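Local structure of HIAXHD3 (Humicola insolens, 3ZXK) at residues D150-Y158 with V165-T173. The protein probably removes arabinofuranose side chains from arabinoxylan as a family GH43 arabinofuranosidase, an enzyme whose active site has been engineered to add endo-xylanase activity. Sequence-based numbering, arbitrary orientation.
Sequences DDDTMYIAY and VAQLSPDGT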
ATOM      1  N   ASP A 150      -4.132   5.319  28.598  1.00  7.21           N
ATOM      2  CA  ASP A 150      -3.046   5.626  29.546  1.00  8.20           C
ATOM      3  C   ASP A 150      -2.937   4.605  30.684  1.00  8.00           C
ATOM      4  O   ASP A 150      -1.860   4.430  31.257  1.00  8.63           O
ATOM      5  CB  ASP A 150      -3.220   7.032  30.121  1.00  9.57           C
ATOM      6  CG  ASP A 150      -3.054   8.120  29.080  1.00 11.95           C
ATOM      7  OD1 ASP A 150      -2.226   7.962  28.148  1.00 13.53           O
ATOM      8  OD2 ASP A 150      -3.752   9.147  29.196  1.00 14.11           O
ATOM      9  N   ASP A 151      -4.066   3.964  31.003  1.00  7.81           N
ATOM     10  CA  ASP A 151      -4.109   2.845  31.966  1.00  9.18           C
ATOM     11  C   ASP A 151      -3.893   1.440  31.394  1.00  7.91           C
ATOM     12  O   ASP A 151      -4.104   0.436  32.094  1.00  8.89           O
ATOM     13  CB  ASP A 151      -5.392   2.897  32.787  1.00 11.06           C
ATOM     14  CG  ASP A 151      -6.659   2.622  31.963  1.00 12.93           C
ATOM     15  OD1 ASP A 151      -6.594   2.396  30.732  1.00 11.08           O
ATOM     16  OD2 ASP A 151      -7.750   2.658  32.587  1.00 17.36           O
ATOM     17  N   ASP A 152      -3.484   1.388  30.124  1.00  7.32           N
ATOM     18  CA  ASP A 152      -3.178   0.155  29.386  1.00  7.27           C
ATOM     19  C   ASP A 152      -4.412  -0.665  28.988  1.00  6.56           C
ATOM     20  O   ASP A 152      -4.281  -1.826  28.597  1.00  7.50           O
ATOM     21  CB  ASP A 152      -2.117  -0.699  30.115  1.00  8.49           C
ATOM     22  CG  ASP A 152      -1.142  -1.413  29.150  1.00 10.08           C
ATOM     23  OD1 ASP A 152      -1.119  -1.121  27.919  1.00 10.43           O
ATOM     24  OD2 ASP A 152      -0.407  -2.308  29.621  1.00 11.46           O
ATOM     25  N   THR A 153      -5.613  -0.077  29.055  1.00  6.36           N
ATOM     26  CA  THR A 153      -6.777  -0.752  28.492  1.00  6.27           C
ATOM     27  C   THR A 153      -6.841  -0.410  27.002  1.00  5.59           C
ATOM     28  O   THR A 153      -6.608   0.715  26.618  1.00  5.75           O
ATOM     29  CB  THR A 153      -8.066  -0.351  29.201  1.00  6.99           C
ATOM     30  OG1 THR A 153      -7.958  -0.721  30.587  1.00  9.75           O
ATOM     31  CG2 THR A 153      -9.292  -1.046  28.570  1.00  7.71           C
ATOM     32  N   MET A 154      -7.165  -1.402  26.186  1.00  5.24           N
ATOM     33  CA  MET A 154      -7.226  -1.273  24.749  1.00  5.13           C
ATOM     34  C   MET A 154      -8.689  -1.171  24.264  1.00  4.93           C
ATOM     35  O   MET A 154      -9.587  -1.930  24.723  1.00  5.63           O
ATOM     36  CB  MET A 154      -6.492  -2.450  24.108  1.00  5.62           C
ATOM     37  CG  MET A 154      -5.008  -2.496  24.482  1.00  7.41           C
ATOM     38  SD  MET A 154      -4.268  -4.027  23.907  1.00 11.63           S
ATOM     39  CE  MET A 154      -4.224  -3.733  22.152  1.00  8.24           C
ATOM     40  N   TYR A 155      -8.933  -0.222  23.351  1.00  4.48           N
ATOM     41  CA  TYR A 155     -10.244   0.038  22.755  1.00  4.11           C
ATOM     42  C   TYR A 155     -10.104   0.074  21.253  1.00  4.26           C
ATOM     43  O   TYR A 155      -9.065   0.479  20.748  1.00  4.83           O
ATOM     44  CB  TYR A 155     -10.793   1.420  23.216  1.00  4.19           C
ATOM     45  CG  TYR A 155     -10.980   1.525  24.705  1.00  5.13           C
ATOM     46  CD1 TYR A 155     -12.140   1.070  25.331  1.00  5.17           C
ATOM     47  CD2 TYR A 155      -9.964   2.052  25.502  1.00  5.02           C
ATOM     48  CE1 TYR A 155     -12.268   1.145  26.706  1.00  6.21           C
ATOM     49  CE2 TYR A 155     -10.099   2.136  26.883  1.00  5.72           C
ATOM     50  CZ  TYR A 155     -11.267   1.679  27.462  1.00  6.20           C
ATOM     51  OH  TYR A 155     -11.443   1.730  28.825  1.00  6.81           O
ATOM     52  N   ILE A 156     -11.168  -0.322  20.555  1.00  4.36           N
ATOM     53  CA  ILE A 156     -11.229  -0.154  19.101  1.00  4.17           C
ATOM     54  C   ILE A 156     -12.536   0.550  18.710  1.00  4.58           C
ATOM     55  O   ILE A 156     -13.627   0.070  19.026  1.00  5.43           O
ATOM     56  CB  ILE A 156     -11.082  -1.486  18.328  1.00  4.95           C
ATOM     57  CG1 ILE A 156      -9.688  -2.094  18.600  1.00  5.54           C
ATOM     58  CG2 ILE A 156     -11.310  -1.288  16.825  1.00  5.45           C
ATOM     59  CD1 ILE A 156      -9.457  -3.463  17.991  1.00  7.37           C
ATOM     60  N   ALA A 157     -12.390   1.703  18.068  1.00  4.57           N
ATOM     61  CA  ALA A 157     -13.490   2.392  17.430  1.00  4.93           C
ATOM     62  C   ALA A 157     -13.642   1.815  16.007  1.00  5.09           C
ATOM     63  O   ALA A 157     -12.645   1.522  15.325  1.00  5.28           O
ATOM     64  CB  ALA A 157     -13.242   3.909  17.405  1.00  4.90           C
ATOM     65  N   TYR A 158     -14.885   1.622  15.559  1.00  4.70           N
ATOM     66  CA  TYR A 158     -15.112   1.028  14.246  1.00  5.08           C
ATOM     67  C   TYR A 158     -16.497   1.309  13.756  1.00  5.55           C
ATOM     68  O   TYR A 158     -17.334   1.780  14.518  1.00  5.88           O
ATOM     69  CB  TYR A 158     -14.870  -0.493  14.295  1.00  5.77           C
ATOM     70  CG  TYR A 158     -15.888  -1.230  15.132  1.00  5.57           C
ATOM     71  CD1 TYR A 158     -15.752  -1.317  16.517  1.00  6.80           C
ATOM     72  CD2 TYR A 158     -16.983  -1.861  14.529  1.00  5.65           C
ATOM     73  CE1 TYR A 158     -16.686  -2.002  17.290  1.00  7.30           C
ATOM     74  CE2 TYR A 158     -17.918  -2.554  15.286  1.00  6.52           C
ATOM     75  CZ  TYR A 158     -17.759  -2.636  16.673  1.00  7.34           C
ATOM     76  OH  TYR A 158     -18.695  -3.312  17.425  1.00 11.26           O
ATOM     77  N   VAL A 165     -17.663   1.540  19.853  1.00  5.37           N
ATOM     78  CA  VAL A 165     -16.390   1.357  20.541  1.00  5.53           C
ATOM     79  C   VAL A 165     -16.411   0.049  21.306  1.00  5.72           C
ATOM     80  O   VAL A 165     -17.274  -0.178  22.169  1.00  6.01           O
ATOM     81  CB  VAL A 165     -16.061   2.533  21.501  1.00  5.72           C
ATOM     82  CG1 VAL A 165     -14.869   2.208  22.427  1.00  6.19           C
ATOM     83  CG2 VAL A 165     -15.833   3.819  20.725  1.00  5.91           C
ATOM     84  N   ALA A 166     -15.442  -0.803  20.998  1.00  5.75           N
ATOM     85  CA  ALA A 166     -15.223  -2.049  21.723  1.00  6.26           C
ATOM     86  C   ALA A 166     -14.089  -1.887  22.724  1.00  5.98           C
ATOM     87  O   ALA A 166     -13.085  -1.186  22.463  1.00  5.73           O
ATOM     88  CB  ALA A 166     -14.842  -3.175  20.765  1.00  6.79           C
ATOM     89  N   GLN A 167     -14.259  -2.518  23.878  1.00  6.37           N
ATOM     90  CA  GLN A 167     -13.187  -2.675  24.844  1.00  6.07           C
ATOM     91  C   GLN A 167     -12.626  -4.083  24.696  1.00  5.99           C
ATOM     92  O   GLN A 167     -13.395  -5.042  24.617  1.00  6.84           O
ATOM     93  CB  GLN A 167     -13.720  -2.476  26.256  1.00  6.80           C
ATOM     94  CG  GLN A 167     -12.618  -2.545  27.294  1.00  7.10           C
ATOM     95  CD  GLN A 167     -13.102  -2.360  28.720  1.00  9.62           C
ATOM     96  OE1 GLN A 167     -14.049  -1.627  28.977  1.00 11.76           O
ATOM     97  NE2 GLN A 167     -12.424  -2.992  29.656  1.00 10.65           N
ATOM     98  N   LEU A 168     -11.304  -4.200  24.619  1.00  5.79           N
ATOM     99  CA  LEU A 168     -10.671  -5.513  24.546  1.00  5.99           C
ATOM    100  C   LEU A 168     -10.177  -6.008  25.891  1.00  6.42           C
ATOM    101  O   LEU A 168     -10.074  -5.244  26.844  1.00  7.23           O
ATOM    102  CB  LEU A 168      -9.497  -5.459  23.573  1.00  5.75           C
ATOM    103  CG  LEU A 168      -9.779  -4.815  22.222  1.00  7.06           C
ATOM    104  CD1 LEU A 168      -8.550  -5.038  21.386  1.00  7.60           C
ATOM    105  CD2 LEU A 168     -10.993  -5.434  21.548  1.00  7.82           C
ATOM    106  N   SER A 169      -9.909  -7.313  25.949  1.00  6.67           N
ATOM    107  CA  SER A 169      -9.344  -7.909  27.143  1.00  7.26           C
ATOM    108  C   SER A 169      -7.913  -7.370  27.382  1.00  7.66           C
ATOM    109  O   SER A 169      -7.282  -6.796  26.472  1.00  7.11           O
ATOM    110  CB  SER A 169      -9.318  -9.435  26.994  1.00  8.17           C
ATOM    111  OG  SER A 169      -8.588  -9.800  25.840  1.00  7.49           O
ATOM    112  N   PRO A 170      -7.393  -7.549  28.604  1.00  7.78           N
ATOM    113  CA  PRO A 170      -6.050  -7.025  28.861  1.00  7.66           C
ATOM    114  C   PRO A 170      -4.984  -7.476  27.846  1.00  7.43           C
ATOM    115  O   PRO A 170      -4.091  -6.678  27.518  1.00  8.37           O
ATOM    116  CB  PRO A 170      -5.757  -7.519  30.285  1.00  8.53           C
ATOM    117  CG  PRO A 170      -7.117  -7.553  30.937  1.00  9.02           C
ATOM    118  CD  PRO A 170      -8.091  -7.929  29.853  1.00  8.41           C
ATOM    119  N   ASP A 171      -5.042  -8.728  27.372  1.00  8.26           N
ATOM    120  CA  ASP A 171      -4.066  -9.186  26.376  1.00  8.14           C
ATOM    121  C   ASP A 171      -4.393  -8.800  24.913  1.00  7.49           C
ATOM    122  O   ASP A 171      -3.627  -9.117  24.007  1.00  8.06           O
ATOM    123  CB  ASP A 171      -3.776 -10.695  26.512  1.00  9.44           C
ATOM    124  CG  ASP A 171      -4.954 -11.568  26.151  1.00 11.08           C
ATOM    125  OD1 ASP A 171      -5.988 -11.050  25.642  1.00 12.46           O
ATOM    126  OD2 ASP A 171      -4.866 -12.798  26.404  1.00 16.50           O
ATOM    127  N   GLY A 172      -5.520  -8.115  24.706  1.00  7.29           N
ATOM    128  CA  GLY A 172      -5.913  -7.636  23.385  1.00  6.37           C
ATOM    129  C   GLY A 172      -6.533  -8.693  22.495  1.00  6.10           C
ATOM    130  O   GLY A 172      -6.763  -8.451  21.302  1.00  6.10           O
ATOM    131  N   THR A 173      -6.769  -9.892  23.036  1.00  6.42           N
ATOM    132  CA  THR A 173      -7.188 -11.020  22.161  1.00  7.00           C
ATOM    133  C   THR A 173      -8.680 -11.284  22.081  1.00  7.33           C
ATOM    134  O   THR A 173      -9.095 -12.051  21.218  1.00  7.99           O
ATOM    135  CB  THR A 173      -6.479 -12.343  22.515  1.00  6.82           C
ATOM    136  OG1 THR A 173      -6.943 -12.760  23.807  1.00  8.43           O
ATOM    137  CG2 THR A 173      -4.951 -12.161  22.505  1.00  7.45           C
TER
HETATM  138  O   HOH W   1      -7.367  -3.994  27.286  1.00 10.17           O
HETATM  139  O   HOH W   2     -13.307   0.967  30.338  1.00 18.89           O
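The ring of Tyr155 and the side chain of Gln167 run side by side in the same direction, ring and amide planes 63° apart. Gln167 CG meets CE1 of that ring obliquely at 3.8 Å, and Val165 CG1 touches CD1 farther back. In the plane of the ring, at its edge, a water contacts Tyr155 OH and donates to Gln167 OE1, tying the two polar ends together. With CG anti to the backbone N (chi1 -176°) and the chain extended beyond it, Gln167 also brings NE2 to within 3.8 Å of Thr153 CG2. Cutting Gln167 back to an alanine is likely to deprive the bridging water of its amide acceptor and open a gap beside Tyr155 CE1 and Thr153 CG2, where CG and the amide now lie. The Tyr158 ring has Ile156 O in plane at one edge and Ala166 N near its plane, while CE1 touches Ala166 CB. Ile156 CD1 packs on Leu168 CD1 at 3.9 Å, on the face covered by Tyr100. Ile156 N to Ala166 O and Ala166 N to Ile156 O, each 2.8 Å, make Ile156 and Ala166 a hydrogen-bonded pair; Leu168 N continues the ladder to Met154 O with a nearly straight bond (174°). Beyond it, a second water accepts from Met154 N at 2.8 Å and donates to Leu168 O where the strands part. This antiparallel beta hairpin supplies the two central strands of a four-stranded sheet, one blade of the five-bladed beta-propeller characteristic of GH43 enzymes.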